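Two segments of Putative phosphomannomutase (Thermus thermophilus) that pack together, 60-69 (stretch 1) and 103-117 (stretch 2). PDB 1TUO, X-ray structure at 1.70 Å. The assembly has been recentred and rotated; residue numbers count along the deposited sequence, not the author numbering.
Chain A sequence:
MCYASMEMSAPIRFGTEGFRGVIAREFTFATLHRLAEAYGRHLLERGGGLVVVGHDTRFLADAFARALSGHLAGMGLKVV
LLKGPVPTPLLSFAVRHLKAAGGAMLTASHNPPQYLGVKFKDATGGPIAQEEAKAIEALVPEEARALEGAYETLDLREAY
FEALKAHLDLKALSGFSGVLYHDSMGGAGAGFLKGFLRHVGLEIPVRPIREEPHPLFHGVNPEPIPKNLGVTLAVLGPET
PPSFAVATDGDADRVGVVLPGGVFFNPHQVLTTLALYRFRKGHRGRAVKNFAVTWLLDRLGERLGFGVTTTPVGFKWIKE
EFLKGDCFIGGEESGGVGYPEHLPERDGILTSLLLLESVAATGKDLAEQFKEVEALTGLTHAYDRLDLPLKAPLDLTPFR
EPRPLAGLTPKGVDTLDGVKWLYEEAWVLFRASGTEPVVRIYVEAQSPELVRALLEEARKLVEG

Stretch 1 (60-69) LADAFARALS
Stretch 2, residues 103-117: GAMLTASHNPPQYLG

Stretch 1 (60-69) consists of L60, at the N-cap position, and helix 61-69, which continues later in the chain; it packs against strand 103-106 of stretch 2 and against L116 of the neighbouring strand 115-117. The helix and strand 103-106 run nearly antiparallel, at 155° between their N-to-C directions, and their axes approach to 8.7 Å, a spacing that leaves room for one layer of side chains. The register is set by A61 and L106, whose CA atoms lie 5.9 Å apart. No hydrogen bond crosses the contact; its 303 Å² of buried surface, both sides summed, rests on apolar packing.

L60 occupies the N-cap position with a left-handed backbone (phi/psi 66/5), and its O accepts the first helical hydrogen bond from F64 N at 2.8 Å. Its side chain (m, t) makes no contact with stretch 2. From A61 onward phi stays between -58 and -66° and psi between -38 and -48°, so a regular helix can be built directly.

A61 brings the helix backbone close to stretch 2. Its CA lies 3.9 Å from L116 CD2, with A61 CB 4.1 Å from the same methyl, while A61 O stands 4.0 Å from L106 CG. That carbonyl also accepts the helical hydrogen bond from A65 N, at 2.9 Å.

D62 and A63 take no part in the contact. The CA-to-CB bond of D62 points away from stretch 2, and its p rotamer lets OD1 accept a hydrogen bond from A63 N at 2.7 Å; OD2 forms a long salt bridge with R66 NH1, 3.7 Å away, one helical turn on.

F64 points toward stretch 2 and bridges its two strands. In the m rotamer (chi1 -77°, chi2 119°), it sets CB 3.7 Å from L106 CD1 and CD1 3.6 Å from L116 CD2, the methyl approaching the ring obliquely. L116 reaches it with chi1 -161° (t) and chi2 27°, between wells.

A65 offers a small surface to L106: its N is 3.9 Å and its CB 4.2 Å from L106 CG. L106, with both chi angles in m (-86°, -68°), thus touches A61, F64, A65 and L68, and at 84 Å² has the largest covered area of any residue here.

R66 and A67 lie out of reach of stretch 2. L68 again points toward it, in the t, p rotamer (172°, 60°), placing CD2 3.6 Å from A104 CB and 3.9 Å from L106 CD2. A104 and L106 both point toward the helix, whereas the intervening M105 points away, as expected from the alternation of an extended strand. S69 ends the stretch without contact, its OG donating to A65 O at 2.8 Å.

Beyond L106 the chain turns back through a type II' turn from A108 to N111 and a type I turn from P112 to Y115. The hydrogen bond from T107 N to G117 O, 3.0 Å, ties the returning segment to the first, with L116 directed toward the helix.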

# COMPACT_ATOMS: atom_id res chain seq x y z
N LEU A 60 14.53 0.19 15.92
CA LEU A 60 15.85 0.02 15.30
C LEU A 60 15.86 0.14 13.78
O LEU A 60 16.90 -0.06 13.16
CB LEU A 60 16.46 -1.33 15.69
CG LEU A 60 17.05 -1.46 17.10
CD1 LEU A 60 17.42 -2.91 17.36
CD2 LEU A 60 18.26 -0.54 17.25
N ALA A 61 14.72 0.48 13.17
CA ALA A 61 14.71 0.61 11.71
C ALA A 61 15.75 1.64 11.28
O ALA A 61 16.42 1.48 10.25
CB ALA A 61 13.32 1.02 11.22
N ASP A 62 15.87 2.70 12.07
CA ASP A 62 16.84 3.75 11.78
C ASP A 62 18.26 3.20 11.85
O ASP A 62 19.08 3.46 10.96
CB ASP A 62 16.65 4.94 12.74
CG ASP A 62 16.71 4.56 14.23
OD1 ASP A 62 16.67 3.36 14.59
OD2 ASP A 62 16.77 5.49 15.05
N ALA A 63 18.55 2.42 12.89
CA ALA A 63 19.89 1.84 13.04
C ALA A 63 20.20 0.85 11.91
O ALA A 63 21.33 0.82 11.40
CB ALA A 63 20.01 1.15 14.39
N PHE A 64 19.22 0.05 11.52
CA PHE A 64 19.42 -0.91 10.44
C PHE A 64 19.67 -0.16 9.13
O PHE A 64 20.50 -0.57 8.32
CB PHE A 64 18.19 -1.82 10.28
CG PHE A 64 18.10 -2.91 11.34
CD1 PHE A 64 17.01 -2.97 12.19
CD2 PHE A 64 19.08 -3.89 11.43
CE1 PHE A 64 16.90 -4.01 13.13
CE2 PHE A 64 18.97 -4.92 12.37
CZ PHE A 64 17.88 -4.98 13.21
N ALA A 65 18.95 0.94 8.93
CA ALA A 65 19.11 1.73 7.71
C ALA A 65 20.50 2.38 7.64
O ALA A 65 21.10 2.45 6.57
CB ALA A 65 18.03 2.81 7.64
N ARG A 66 20.99 2.86 8.77
CA ARG A 66 22.31 3.47 8.80
C ARG A 66 23.37 2.40 8.50
O ARG A 66 24.33 2.66 7.78
CB ARG A 66 22.58 4.11 10.17
CG ARG A 66 21.74 5.35 10.47
CD ARG A 66 22.30 6.13 11.66
NE ARG A 66 22.27 5.35 12.90
CZ ARG A 66 21.22 5.25 13.70
NH1 ARG A 66 20.09 5.89 13.41
NH2 ARG A 66 21.29 4.52 14.80
N ALA A 67 23.16 1.21 9.04
CA ALA A 67 24.09 0.10 8.84
C ALA A 67 24.12 -0.31 7.37
O ALA A 67 25.19 -0.54 6.80
CB ALA A 67 23.69 -1.09 9.71
N LEU A 68 22.95 -0.40 6.76
CA LEU A 68 22.86 -0.78 5.36
C LEU A 68 23.51 0.29 4.48
O LEU A 68 24.23 -0.02 3.53
CB LEU A 68 21.39 -0.98 4.95
CG LEU A 68 21.11 -1.21 3.46
CD1 LEU A 68 21.84 -2.45 2.96
CD2 LEU A 68 19.60 -1.34 3.24
N SER A 69 23.25 1.56 4.80
CA SER A 69 23.79 2.67 4.02
C SER A 69 25.32 2.65 4.07
O SER A 69 25.99 2.77 3.04
CB SER A 69 23.26 4.00 4.57
OG SER A 69 21.85 4.08 4.42
N GLY A 103 16.71 1.49 -4.65
CA GLY A 103 16.48 1.94 -3.29
C GLY A 103 16.18 0.76 -2.38
O GLY A 103 15.74 -0.30 -2.83
N ALA A 104 16.42 0.96 -1.09
CA ALA A 104 16.16 -0.07 -0.09
C ALA A 104 15.37 0.58 1.02
O ALA A 104 15.75 1.63 1.52
CB ALA A 104 17.47 -0.63 0.45
N MET A 105 14.27 -0.04 1.41
CA MET A 105 13.44 0.51 2.47
C MET A 105 13.33 -0.46 3.64
O MET A 105 12.94 -1.61 3.49
CB MET A 105 12.06 0.80 1.90
CG MET A 105 11.09 1.33 2.96
SD MET A 105 11.37 3.07 3.33
CE MET A 105 10.21 3.22 4.70
N LEU A 106 13.69 0.03 4.83
CA LEU A 106 13.59 -0.78 6.04
C LEU A 106 12.17 -0.60 6.55
O LEU A 106 11.81 0.46 7.09
CB LEU A 106 14.61 -0.30 7.09
CG LEU A 106 16.03 -0.88 7.02
CD1 LEU A 106 15.99 -2.37 7.37
CD2 LEU A 106 16.63 -0.66 5.62
N THR A 107 11.36 -1.63 6.36
CA THR A 107 9.98 -1.60 6.80
C THR A 107 9.37 -2.99 6.74
O THR A 107 9.88 -3.88 6.04
CB THR A 107 9.13 -0.66 5.90
OG1 THR A 107 7.81 -0.53 6.43
CG2 THR A 107 9.02 -1.22 4.48
N ALA A 108 8.28 -3.17 7.49
CA ALA A 108 7.52 -4.41 7.50
C ALA A 108 6.07 -3.96 7.27
O ALA A 108 5.11 -4.66 7.63
CB ALA A 108 7.67 -5.14 8.83
N SER A 109 5.94 -2.77 6.70
CA SER A 109 4.66 -2.20 6.31
C SER A 109 3.54 -2.23 7.36
O SER A 109 3.58 -1.51 8.34
CB SER A 109 4.20 -2.90 5.02
OG SER A 109 3.07 -2.28 4.42
N HIS A 110 2.55 -3.09 7.14
CA HIS A 110 1.39 -3.19 8.03
C HIS A 110 1.48 -4.34 9.03
O HIS A 110 0.52 -4.59 9.77
CB HIS A 110 0.14 -3.37 7.18
CG HIS A 110 0.15 -4.64 6.38
ND1 HIS A 110 -0.37 -5.82 6.86
CD2 HIS A 110 0.69 -4.92 5.17
CE1 HIS A 110 -0.15 -6.78 5.97
NE2 HIS A 110 0.49 -6.26 4.94
N ASN A 111 2.61 -5.03 9.08
CA ASN A 111 2.76 -6.16 9.98
C ASN A 111 2.94 -5.79 11.45
O ASN A 111 3.23 -4.65 11.79
CB ASN A 111 3.93 -7.02 9.53
CG ASN A 111 3.63 -7.76 8.25
OD1 ASN A 111 2.63 -8.48 8.16
ND2 ASN A 111 4.49 -7.60 7.25
N PRO A 112 2.77 -6.78 12.35
CA PRO A 112 2.92 -6.54 13.78
C PRO A 112 4.28 -5.91 14.07
O PRO A 112 5.25 -6.11 13.33
CB PRO A 112 2.76 -7.93 14.38
CG PRO A 112 1.74 -8.56 13.46
CD PRO A 112 2.27 -8.15 12.09
N PRO A 113 4.39 -5.16 15.18
CA PRO A 113 5.59 -4.46 15.64
C PRO A 113 6.92 -5.22 15.67
O PRO A 113 7.97 -4.64 15.41
CB PRO A 113 5.20 -3.99 17.05
CG PRO A 113 3.74 -3.82 16.96
CD PRO A 113 3.30 -5.01 16.16
N GLN A 114 6.87 -6.51 15.99
CA GLN A 114 8.10 -7.30 16.08
C GLN A 114 8.78 -7.59 14.75
O GLN A 114 9.91 -8.06 14.73
CB GLN A 114 7.84 -8.63 16.80
CG GLN A 114 6.87 -9.56 16.08
CD GLN A 114 5.43 -9.33 16.48
OE1 GLN A 114 5.02 -8.20 16.75
NE2 GLN A 114 4.65 -10.40 16.51
N TYR A 115 8.10 -7.30 13.64
CA TYR A 115 8.69 -7.56 12.33
C TYR A 115 9.38 -6.37 11.68
O TYR A 115 9.01 -5.22 11.91
CB TYR A 115 7.62 -8.03 11.33
CG TYR A 115 6.99 -9.35 11.67
CD1 TYR A 115 5.84 -9.42 12.46
CD2 TYR A 115 7.55 -10.54 11.20
CE1 TYR A 115 5.26 -10.64 12.77
CE2 TYR A 115 6.98 -11.77 11.51
CZ TYR A 115 5.83 -11.81 12.29
OH TYR A 115 5.26 -13.03 12.59
N LEU A 116 10.38 -6.68 10.87
CA LEU A 116 11.09 -5.67 10.11
C LEU A 116 11.52 -6.39 8.84
O LEU A 116 11.44 -7.62 8.75
CB LEU A 116 12.29 -5.12 10.90
CG LEU A 116 12.88 -3.76 10.48
CD1 LEU A 116 11.84 -2.87 9.81
CD2 LEU A 116 13.46 -3.07 11.70
N GLY A 117 11.95 -5.64 7.84
CA GLY A 117 12.36 -6.29 6.61
C GLY A 117 12.99 -5.26 5.72
O GLY A 117 13.08 -4.09 6.08